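PDB 2OUI: NADP-dependent alcohol dehydrogenase from Entamoeba histolytica, which probably catalyses the reversible, NADP-dependent oxidation of alcohols to aldehydes or ketones as a tetrameric, zinc-containing dehydrogenase. Local coordinates for residues R200-C203 / C204-L208; I223-Q226 / I227-T231; T248-Q251 / A252-I256; H322-G326 / L327-E331. The protein carries 1 engineered substitution. One frame throughout, in Å; residues are numbered along the deposited sequence.

Contact 1 of 4, residues R200-C203 / C204-L208. With EDO (1,2-ethanediol), chain J.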
loop_
_atom_site.group_PDB
_atom_site.type_symbol
_atom_site.label_atom_id
_atom_site.label_comp_id
_atom_site.label_asym_id
_atom_site.label_seq_id
_atom_site.Cartn_x
_atom_site.Cartn_y
_atom_site.Cartn_z
ATOM N N ARG A 200 -30.911 17.630 -4.430
ATOM C CA ARG A 200 -31.288 18.312 -5.685
ATOM C C ARG A 200 -31.718 17.197 -6.649
ATOM O O ARG A 200 -30.940 16.260 -6.920
ATOM C CB ARG A 200 -30.118 19.146 -6.230
ATOM C CG ARG A 200 -30.529 20.343 -7.086
ATOM C CD ARG A 200 -29.577 21.536 -6.887
ATOM N NE ARG A 200 -28.491 21.556 -7.867
ATOM C CZ ARG A 200 -27.222 21.863 -7.590
ATOM N NH1 ARG A 200 -26.849 22.169 -6.351
ATOM N NH2 ARG A 200 -26.310 21.841 -8.550
ATOM N N LYS A 201 -32.970 17.262 -7.109
ATOM C CA LYS A 201 -33.570 16.154 -7.855
ATOM C C LYS A 201 -32.738 15.701 -9.043
ATOM O O LYS A 201 -32.476 14.513 -9.199
ATOM C CB LYS A 201 -34.990 16.497 -8.323
ATOM C CG LYS A 201 -35.629 15.401 -9.173
ATOM C CD LYS A 201 -37.069 15.718 -9.477
ATOM C CE LYS A 201 -37.720 14.605 -10.275
ATOM N NZ LYS A 201 -37.024 14.339 -11.581
ATOM N N HIS A 202 -32.338 16.643 -9.895
ATOM C CA HIS A 202 -31.659 16.248 -11.126
ATOM C C HIS A 202 -30.333 15.544 -10.827
ATOM O O HIS A 202 -29.972 14.558 -11.493
ATOM C CB HIS A 202 -31.454 17.431 -12.089
ATOM C CG HIS A 202 -30.937 17.011 -13.435
ATOM N ND1 HIS A 202 -31.619 16.137 -14.256
ATOM C CD2 HIS A 202 -29.789 17.319 -14.089
ATOM C CE1 HIS A 202 -30.920 15.928 -15.359
ATOM N NE2 HIS A 202 -29.804 16.634 -15.281
ATOM N N CYS A 203 -29.636 16.020 -9.798
ATOM C CA CYS A 203 -28.394 15.371 -9.350
ATOM C C CYS A 203 -28.612 13.925 -8.935
ATOM O O CYS A 203 -27.817 13.051 -9.298
ATOM C CB CYS A 203 -27.754 16.148 -8.203
ATOM S SG CYS A 203 -26.985 17.690 -8.806
ATOM N N CYS A 204 -29.674 13.691 -8.165
ATOM C CA CYS A 204 -30.071 12.340 -7.761
ATOM C C CYS A 204 -30.352 11.428 -8.951
ATOM O O CYS A 204 -29.880 10.293 -9.004
ATOM C CB CYS A 204 -31.314 12.415 -6.862
ATOM S SG CYS A 204 -31.008 13.262 -5.250
ATOM N N ASP A 205 -31.121 11.924 -9.915
ATOM C CA ASP A 205 -31.474 11.119 -11.068
ATOM C C ASP A 205 -30.190 10.734 -11.823
ATOM O O ASP A 205 -30.005 9.577 -12.197
ATOM C CB ASP A 205 -32.405 11.908 -11.997
ATOM C CG ASP A 205 -33.798 12.113 -11.406
ATOM O OD1 ASP A 205 -34.251 11.279 -10.572
ATOM O OD2 ASP A 205 -34.432 13.119 -11.787
ATOM N N ILE A 206 -29.304 11.707 -12.012
ATOM C CA ILE A 206 -28.032 11.467 -12.728
ATOM C C ILE A 206 -27.101 10.503 -11.976
ATOM O O ILE A 206 -26.371 9.715 -12.609
ATOM C CB ILE A 206 -27.313 12.791 -13.104
ATOM C CG1 ILE A 206 -28.165 13.621 -14.083
ATOM C CG2 ILE A 206 -25.906 12.524 -13.713
ATOM C CD1 ILE A 206 -28.502 12.915 -15.419
ATOM N N ALA A 207 -27.121 10.546 -10.643
ATOM C CA ALA A 207 -26.291 9.610 -9.877
ATOM C C ALA A 207 -26.615 8.141 -10.209
ATOM O O ALA A 207 -25.698 7.317 -10.343
ATOM C CB ALA A 207 -26.402 9.879 -8.418
ATOM N N LEU A 208 -27.903 7.823 -10.350
ATOM C CA LEU A 208 -28.341 6.488 -10.759
ATOM C C LEU A 208 -27.785 6.112 -12.139
ATOM O O LEU A 208 -27.551 4.939 -12.421
ATOM C CB LEU A 208 -29.875 6.349 -10.728
ATOM C CG LEU A 208 -30.523 6.340 -9.340
ATOM C CD1 LEU A 208 -32.067 6.229 -9.424
ATOM C CD2 LEU A 208 -29.979 5.212 -8.516
HETATM C C1 EDO J . -27.307 17.709 -4.634
HETATM O O1 EDO J . -28.162 17.565 -3.495
HETATM C C2 EDO J . -25.867 17.814 -4.153
HETATM O O2 EDO J . -25.705 17.033 -2.954
HETATM O O HOH W 1 -33.925 15.038 -13.553
#
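Lys201 and Asp205, one turn apart on helix 201-209, form a salt bridge: NZ donates to OD2 at 2.9 Å, on the syn lone pair of that oxygen. The lysine leaves the backbone with CG anti to N (chi1 177°) and stays extended as far as CE, where a final bend at chi4 brings the ammonium to OD2. The two side chains therefore meet at a slant. The same OD2 accepts a hydrogen bond from a water at 2.7 Å, and this water lies in the plane of the His202 ring, 2.6 Å from ND1, so that it links carboxylate and imidazole.

Ile206 meets a face of the His202 ring rather than its edge. It sets CG1 3.9 Å from the centroid and offset toward the rim, a CH-pi contact; the branched isoleucine also packs on Ile345.

Backbone bonds run from i+4 to i throughout, beginning with Cys204 N to Arg200 O at 3.1 Å. Arg200 is the N-cap residue. Its own N-H points almost straight (177°) at O1 of a 1,2-ethanediol, probably from the crystallisation liquor, 2.9 Å away, which Ser199 N and Ile175 N also hold, while its guanidinium NH2 reaches Leu344 O. The small side chains of Cys204 and Ala207 suit the inner side, where both meet Ile215 of the next strand in this beta-alpha-beta unit of the Rossmann fold.

With lysine and water both on Asp205 OD2, the carboxylate is probably kept ionised, and a negative charge in the early part of the helix may interact favourably, if modestly, with the helix dipole.

Contact 2 of 4, residues I223-Q226 / I227-T231; sequences IVEQ and ILKAT
Ile223 O accepts from Ile227 N at 3.1 Å, and the next three residues repeat the pattern, so that the two segments form one continuous alpha-helix. The bond from Lys229 N to Glu225 O is 2.8 Å. At the C-terminal end Thr231 leaves helical geometry: its backbone N makes weak bonds, whereas its hydroxyl OG1 donates to Ile227 O at 2.8 Å and also receives Gly235 N. A threonine suits this exit because its short hydroxyl can fold back onto the last turn.

Val224 and Leu228 lie side by side and point the same way, with CG1 of the valine 3.9 Å from CD1 of the leucine. Val224 CG1 stands anti to its own N (chi1 175°), which turns this methyl toward the following turn. Ile227, with CG1 beside its own backbone N, runs CD1 past Ile223 O at 3.5 Å; both isoleucines also pack on Val197 and Ile216 of the parallel Rossmann sheet, a place that suits their branched apolar side chains.

On the exposed side Glu225 OE1 and Lys229 NZ stand 4.3 Å apart, beyond a salt bridge. The helix is thus amphipathic: Ile223 and Ile227 face the sheet, Val224 and part of Ile223 meet helix 248-255, and the opposite charges probably attract one another weakly at this distance.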
loop_
_atom_site.group_PDB
_atom_site.type_symbol
_atom_site.label_atom_id
_atom_site.label_comp_id
_atom_site.label_asym_id
_atom_site.label_seq_id
_atom_site.Cartn_x
_atom_site.Cartn_y
_atom_site.Cartn_z
ATOM N N ILE A 223 -30.093 11.107 7.423
ATOM C CA ILE A 223 -29.400 10.290 6.415
ATOM C C ILE A 223 -28.547 9.162 7.014
ATOM O O ILE A 223 -28.418 8.092 6.408
ATOM C CB ILE A 223 -28.585 11.128 5.392
ATOM C CG1 ILE A 223 -27.448 11.903 6.061
ATOM C CG2 ILE A 223 -29.516 12.084 4.621
ATOM C CD1 ILE A 223 -26.145 11.197 6.034
ATOM N N VAL A 224 -27.973 9.394 8.194
ATOM C CA VAL A 224 -27.248 8.322 8.906
ATOM C C VAL A 224 -28.197 7.176 9.301
ATOM O O VAL A 224 -27.899 5.985 9.058
ATOM C CB VAL A 224 -26.447 8.880 10.123
ATOM C CG1 VAL A 224 -25.790 7.754 10.937
ATOM C CG2 VAL A 224 -25.384 9.901 9.659
ATOM N N GLU A 225 -29.327 7.525 9.911
ATOM C CA GLU A 225 -30.333 6.536 10.273
ATOM C C GLU A 225 -30.813 5.758 9.038
ATOM O O GLU A 225 -30.971 4.536 9.079
ATOM C CB GLU A 225 -31.502 7.200 10.998
ATOM C CG GLU A 225 -31.129 7.842 12.337
ATOM C CD GLU A 225 -30.777 6.828 13.439
ATOM O OE1 GLU A 225 -31.494 5.808 13.597
ATOM O OE2 GLU A 225 -29.784 7.069 14.164
ATOM N N GLN A 226 -31.012 6.459 7.924
ATOM C CA GLN A 226 -31.457 5.805 6.696
ATOM C C GLN A 226 -30.465 4.746 6.199
ATOM O O GLN A 226 -30.863 3.657 5.761
ATOM C CB GLN A 226 -31.653 6.847 5.597
ATOM C CG GLN A 226 -32.936 7.657 5.677
ATOM C CD GLN A 226 -33.154 8.442 4.389
ATOM O OE1 GLN A 226 -33.115 9.683 4.371
ATOM N NE2 GLN A 226 -33.347 7.722 3.299
ATOM N N ILE A 227 -29.182 5.086 6.236
ATOM C CA ILE A 227 -28.128 4.189 5.753
ATOM C C ILE A 227 -27.912 3.031 6.731
ATOM O O ILE A 227 -27.688 1.890 6.305
ATOM C CB ILE A 227 -26.821 4.962 5.452
ATOM C CG1 ILE A 227 -27.013 5.735 4.136
ATOM C CG2 ILE A 227 -25.611 3.999 5.364
ATOM C CD1 ILE A 227 -26.133 6.918 3.975
ATOM N N LEU A 228 -27.997 3.315 8.028
ATOM C CA LEU A 228 -27.920 2.237 9.023
ATOM C C LEU A 228 -29.096 1.280 8.923
ATOM O O LEU A 228 -28.923 0.066 9.039
ATOM C CB LEU A 228 -27.815 2.799 10.430
ATOM C CG LEU A 228 -26.497 3.504 10.759
ATOM C CD1 LEU A 228 -26.583 4.125 12.155
ATOM C CD2 LEU A 228 -25.290 2.560 10.639
ATOM N N LYS A 229 -30.293 1.806 8.708
ATOM C CA LYS A 229 -31.444 0.956 8.447
ATOM C C LYS A 229 -31.249 0.121 7.187
ATOM O O LYS A 229 -31.576 -1.069 7.182
ATOM C CB LYS A 229 -32.736 1.768 8.355
ATOM C CG LYS A 229 -33.446 1.883 9.678
ATOM C CD LYS A 229 -34.206 3.188 9.822
ATOM C CE LYS A 229 -34.429 3.495 11.305
ATOM N NZ LYS A 229 -35.136 4.786 11.552
ATOM N N ALA A 230 -30.732 0.738 6.126
ATOM C CA ALA A 230 -30.570 0.048 4.848
ATOM C C ALA A 230 -29.514 -1.054 4.914
ATOM O O ALA A 230 -29.513 -1.956 4.076
ATOM C CB ALA A 230 -30.235 1.032 3.714
ATOM N N THR A 231 -28.619 -0.972 5.893
ATOM C CA THR A 231 -27.533 -1.924 6.035
ATOM C C THR A 231 -27.721 -2.757 7.330
ATOM O O THR A 231 -26.756 -3.263 7.896
ATOM C CB THR A 231 -26.163 -1.213 6.036
ATOM O OG1 THR A 231 -26.099 -0.273 7.112
ATOM C CG2 THR A 231 -25.888 -0.461 4.698
#

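Contact 3 of 4, residues T248-Q251 / A252-I256; sequences TFAQ and AVKMI
Met255 folds back over the preceding turn of its helix, its terminal CE 3.5 Å from Gln251 O and its CG 3.4 Å from the same oxygen. CG sits between the backbone N and the carbonyl carbon (chi1 70°), and a further bend at chi3 returns the methyl to the carbonyl; the unbranched, flexible thioether makes such a curl possible. Lys254 instead runs its aliphatic chain past Ala250 O, with CG at 3.1 Å, its chain extended alongside the small Ala250. Val253 lays CG2 3.3 Å from Phe249 O.

Beneath these side chains is a regular ladder of i+4 to i bonds, such as Ala252 N to Thr248 O at 3.0 Å. It weakens at the last rung, Met255 N to Gln251 O at 3.1 Å, just before Ile256 leaves helical angles. Helix 248-255 is one of those packed against the parallel sheet of the Rossmann fold, and small Ala252 lets it approach Val239 and Ile262 closely.

Farther out, Phe249 packs its broad ring on Ile241, Ile274 and Ile276. Thr248 OG1 is bonded to Asp245 N, while Lys288 NZ is held by Val253 O at the other end.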
loop_
_atom_site.group_PDB
_atom_site.type_symbol
_atom_site.label_atom_id
_atom_site.label_comp_id
_atom_site.label_asym_id
_atom_site.label_seq_id
_atom_site.Cartn_x
_atom_site.Cartn_y
_atom_site.Cartn_z
ATOM N N THR A 248 -20.395 17.171 8.034
ATOM C CA THR A 248 -20.566 15.968 7.236
ATOM C C THR A 248 -19.622 14.857 7.666
ATOM O O THR A 248 -19.907 13.656 7.459
ATOM C CB THR A 248 -20.325 16.292 5.769
ATOM O OG1 THR A 248 -21.198 17.371 5.395
ATOM C CG2 THR A 248 -20.596 15.092 4.921
ATOM N N PHE A 249 -18.484 15.230 8.251
ATOM C CA PHE A 249 -17.527 14.220 8.688
ATOM C C PHE A 249 -18.086 13.345 9.787
ATOM O O PHE A 249 -17.811 12.137 9.787
ATOM C CB PHE A 249 -16.189 14.852 9.100
ATOM C CG PHE A 249 -15.371 15.317 7.918
ATOM C CD1 PHE A 249 -15.702 16.505 7.251
ATOM C CD2 PHE A 249 -14.279 14.588 7.484
ATOM C CE1 PHE A 249 -14.937 16.947 6.162
ATOM C CE2 PHE A 249 -13.495 15.033 6.393
ATOM C CZ PHE A 249 -13.849 16.224 5.736
ATOM N N ALA A 250 -18.832 13.941 10.720
ATOM C CA ALA A 250 -19.481 13.168 11.782
ATOM C C ALA A 250 -20.476 12.167 11.205
ATOM O O ALA A 250 -20.586 11.056 11.715
ATOM C CB ALA A 250 -20.159 14.083 12.834
ATOM N N GLN A 251 -21.193 12.558 10.150
ATOM C CA GLN A 251 -22.126 11.631 9.494
ATOM C C GLN A 251 -21.381 10.451 8.882
ATOM O O GLN A 251 -21.818 9.307 9.014
ATOM C CB GLN A 251 -22.952 12.343 8.418
ATOM C CG GLN A 251 -23.774 13.490 8.985
ATOM C CD GLN A 251 -24.601 14.175 7.935
ATOM O OE1 GLN A 251 -25.811 14.410 8.121
ATOM N NE2 GLN A 251 -23.972 14.503 6.823
ATOM N N ALA A 252 -20.268 10.730 8.209
ATOM C CA ALA A 252 -19.421 9.677 7.607
ATOM C C ALA A 252 -18.940 8.686 8.668
ATOM O O ALA A 252 -19.049 7.472 8.491
ATOM C CB ALA A 252 -18.235 10.306 6.902
ATOM N N VAL A 253 -18.451 9.202 9.799
ATOM C CA VAL A 253 -17.906 8.342 10.838
ATOM C C VAL A 253 -19.030 7.493 11.438
ATOM O O VAL A 253 -18.805 6.339 11.799
ATOM C CB VAL A 253 -17.237 9.179 11.961
ATOM C CG1 VAL A 253 -16.940 8.322 13.222
ATOM C CG2 VAL A 253 -15.994 9.901 11.428
ATOM N N LYS A 254 -20.237 8.058 11.546
ATOM C CA LYS A 254 -21.341 7.318 12.186
ATOM C C LYS A 254 -21.925 6.224 11.281
ATOM O O LYS A 254 -22.510 5.254 11.773
ATOM C CB LYS A 254 -22.441 8.260 12.671
ATOM C CG LYS A 254 -21.996 9.215 13.809
ATOM C CD LYS A 254 -23.061 10.263 14.106
ATOM C CE LYS A 254 -22.558 11.229 15.162
ATOM N NZ LYS A 254 -23.606 12.224 15.582
ATOM N N MET A 255 -21.773 6.371 9.967
ATOM C CA MET A 255 -22.357 5.382 9.052
ATOM C C MET A 255 -21.373 4.312 8.582
ATOM O O MET A 255 -21.798 3.343 7.933
ATOM C CB MET A 255 -22.937 6.068 7.812
ATOM C CG MET A 255 -21.856 6.612 6.936
ATOM S SD MET A 255 -22.561 7.280 5.399
ATOM C CE MET A 255 -23.492 8.705 6.014
ATOM N N ILE A 256 -20.090 4.472 8.919
ATOM C CA ILE A 256 -19.032 3.619 8.380
ATOM C C ILE A 256 -18.606 2.530 9.362
ATOM O O ILE A 256 -18.602 2.741 10.589
ATOM C CB ILE A 256 -17.813 4.455 7.906
ATOM C CG1 ILE A 256 -17.011 3.708 6.820
ATOM C CG2 ILE A 256 -16.938 4.910 9.080
ATOM C CD1 ILE A 256 -15.885 4.558 6.212
#

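Contact 4 of 4, residues H322-G326 / L327-E331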
loop_
_atom_site.group_PDB
_atom_site.type_symbol
_atom_site.label_atom_id
_atom_site.label_comp_id
_atom_site.label_asym_id
_atom_site.label_seq_id
_atom_site.Cartn_x
_atom_site.Cartn_y
_atom_site.Cartn_z
ATOM N N HIS A 322 -25.842 23.561 -18.820
ATOM C CA HIS A 322 -25.967 24.918 -19.346
ATOM C C HIS A 322 -24.802 25.147 -20.291
ATOM O O HIS A 322 -23.656 24.863 -19.940
ATOM C CB HIS A 322 -25.865 25.936 -18.216
ATOM C CG HIS A 322 -27.021 25.921 -17.268
ATOM N ND1 HIS A 322 -27.167 24.961 -16.287
ATOM C CD2 HIS A 322 -28.069 26.764 -17.131
ATOM C CE1 HIS A 322 -28.269 25.207 -15.599
ATOM N NE2 HIS A 322 -28.837 26.292 -16.095
ATOM N N ARG A 323 -25.091 25.675 -21.477
ATOM C CA ARG A 323 -24.070 25.925 -22.488
ATOM C C ARG A 323 -24.104 27.385 -22.941
ATOM O O ARG A 323 -25.178 27.899 -23.286
ATOM C CB ARG A 323 -24.281 25.000 -23.690
ATOM C CG ARG A 323 -24.052 23.522 -23.384
ATOM C CD ARG A 323 -24.442 22.634 -24.565
ATOM N NE ARG A 323 -24.564 21.223 -24.174
ATOM C CZ ARG A 323 -23.576 20.334 -24.252
ATOM N NH1 ARG A 323 -22.370 20.694 -24.703
ATOM N NH2 ARG A 323 -23.786 19.078 -23.866
ATOM N N PHE A 324 -22.941 28.044 -22.945
ATOM C CA PHE A 324 -22.806 29.463 -23.335
ATOM C C PHE A 324 -21.783 29.576 -24.474
ATOM O O PHE A 324 -20.951 28.689 -24.664
ATOM C CB PHE A 324 -22.252 30.287 -22.145
ATOM C CG PHE A 324 -23.187 30.388 -20.967
ATOM C CD1 PHE A 324 -23.054 29.526 -19.892
ATOM C CD2 PHE A 324 -24.157 31.380 -20.915
ATOM C CE1 PHE A 324 -23.922 29.605 -18.779
ATOM C CE2 PHE A 324 -25.028 31.486 -19.821
ATOM C CZ PHE A 324 -24.906 30.597 -18.751
ATOM N N GLU A 325 -21.815 30.682 -25.205
ATOM C CA GLU A 325 -20.780 30.951 -26.190
ATOM C C GLU A 325 -20.181 32.305 -25.882
ATOM O O GLU A 325 -20.918 33.269 -25.662
ATOM C CB GLU A 325 -21.362 31.013 -27.602
ATOM C CG GLU A 325 -22.091 29.761 -28.055
ATOM C CD GLU A 325 -21.146 28.677 -28.547
ATOM O OE1 GLU A 325 -20.125 29.022 -29.193
ATOM O OE2 GLU A 325 -21.430 27.481 -28.297
ATOM N N GLY A 326 -18.854 32.380 -25.902
ATOM C CA GLY A 326 -18.167 33.664 -25.780
ATOM C C GLY A 326 -17.531 33.835 -24.425
ATOM O O GLY A 326 -18.136 33.500 -23.388
ATOM N N LEU A 327 -16.312 34.373 -24.430
ATOM C CA LEU A 327 -15.543 34.541 -23.203
ATOM C C LEU A 327 -16.297 35.327 -22.121
ATOM O O LEU A 327 -16.206 34.988 -20.946
ATOM C CB LEU A 327 -14.191 35.191 -23.490
ATOM C CG LEU A 327 -13.245 35.357 -22.286
ATOM C CD1 LEU A 327 -12.901 34.046 -21.597
ATOM C CD2 LEU A 327 -11.939 36.084 -22.707
ATOM N N GLU A 328 -17.057 36.346 -22.522
ATOM C CA GLU A 328 -17.789 37.182 -21.575
ATOM C C GLU A 328 -18.749 36.341 -20.749
ATOM O O GLU A 328 -19.022 36.670 -19.590
ATOM C CB GLU A 328 -18.583 38.286 -22.273
ATOM C CG GLU A 328 -18.129 38.593 -23.687
ATOM C CD GLU A 328 -18.737 37.643 -24.703
ATOM O OE1 GLU A 328 -17.961 37.059 -25.500
ATOM O OE2 GLU A 328 -19.983 37.483 -24.689
ATOM N N LYS A 329 -19.240 35.239 -21.318
ATOM C CA LYS A 329 -20.235 34.423 -20.602
ATOM C C LYS A 329 -19.709 33.634 -19.404
ATOM O O LYS A 329 -20.518 33.074 -18.665
ATOM C CB LYS A 329 -20.999 33.487 -21.548
ATOM C CG LYS A 329 -21.730 34.180 -22.676
ATOM C CD LYS A 329 -22.761 35.163 -22.195
ATOM C CE LYS A 329 -23.334 35.932 -23.380
ATOM N NZ LYS A 329 -24.340 36.924 -22.940
ATOM N N VAL A 330 -18.391 33.602 -19.178
ATOM C CA VAL A 330 -17.864 32.956 -17.956
ATOM C C VAL A 330 -18.392 33.653 -16.708
ATOM O O VAL A 330 -18.559 33.012 -15.664
ATOM C CB VAL A 330 -16.309 32.792 -17.887
ATOM C CG1 VAL A 330 -15.812 31.934 -19.030
ATOM C CG2 VAL A 330 -15.580 34.124 -17.848
ATOM N N GLU A 331 -18.666 34.954 -16.812
ATOM C CA GLU A 331 -19.237 35.652 -15.667
ATOM C C GLU A 331 -20.631 35.124 -15.337
ATOM O O GLU A 331 -20.921 34.785 -14.172
ATOM C CB GLU A 331 -19.256 37.153 -15.889
ATOM C CG GLU A 331 -19.735 37.912 -14.670
ATOM C CD GLU A 331 -19.474 39.398 -14.790
ATOM O OE1 GLU A 331 -19.452 39.913 -15.932
ATOM O OE2 GLU A 331 -19.298 40.047 -13.742
#
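Phe324 and Lys329 cross at about a right angle where strand 320-325 runs over into helix 329-339. Their closest atoms are the two CB carbons, 3.5 Å apart, and Lys329 CB also lies 3.8 Å from Phe324 CG. The contact is thus made at the root of the ring, while Lys329 O stands over one of its faces. Phe324 has CG anti to its carbonyl carbon (chi1 -67°), which carries the ring toward Asp332, Ala333 and Leu336 on helix 329-339; a broad apolar ring suits packing between strand and helix.

Lys329 presents its aliphatic base to the strand and sends its amine away. With CG anti to the carbonyl carbon, that atom lies 3.2 Å from Glu325 O; the bend at chi2 then turns the rest of the chain away, a division of labour natural to lysine.

Between them the backbone reverses through a type I beta turn from Gly326 to Lys329, joining strand 320-325 to helix 329-339 in a beta-alpha-beta unit completed by strand 346-350. Lys329 N donates to Gly326 O at 2.9 Å, approaching from well above the carbonyl plane, 48° out of it, as the tight turn dictates.

Gly326 has a positive phi of 106°, a backbone conformation natural to glycine. Glu328 curls back as well, its OE1 only 3.4 Å from Gly326 CA, where the missing side chain allows it. Leu327 turns the other way, onto Leu34 and Glu122, and the buried Val330 packs on Leu34 and Val349.

Along the chain the four contacts follow in series; none nests within or crosses another. Contacts 1, 2 and 3 each span consecutive turns of a single helix, all three in the Rossmann-type part of the protein, whereas contact 4 closes the tight connection from strand 320-325 to helix 329-339. Contact 1 stands apart from contact 2, their nearest atoms about 10 Å away. Contacts 2 and 3 touch: Ile223 CD1 meets Met255 CE at 3.6 Å, and Val224 CG2 meets Gln251 CB at 3.7 Å, packing helix 223-230 against helix 248-255. Contact 4 lies across the chain's centre from contact 3, about 38 Å between centres.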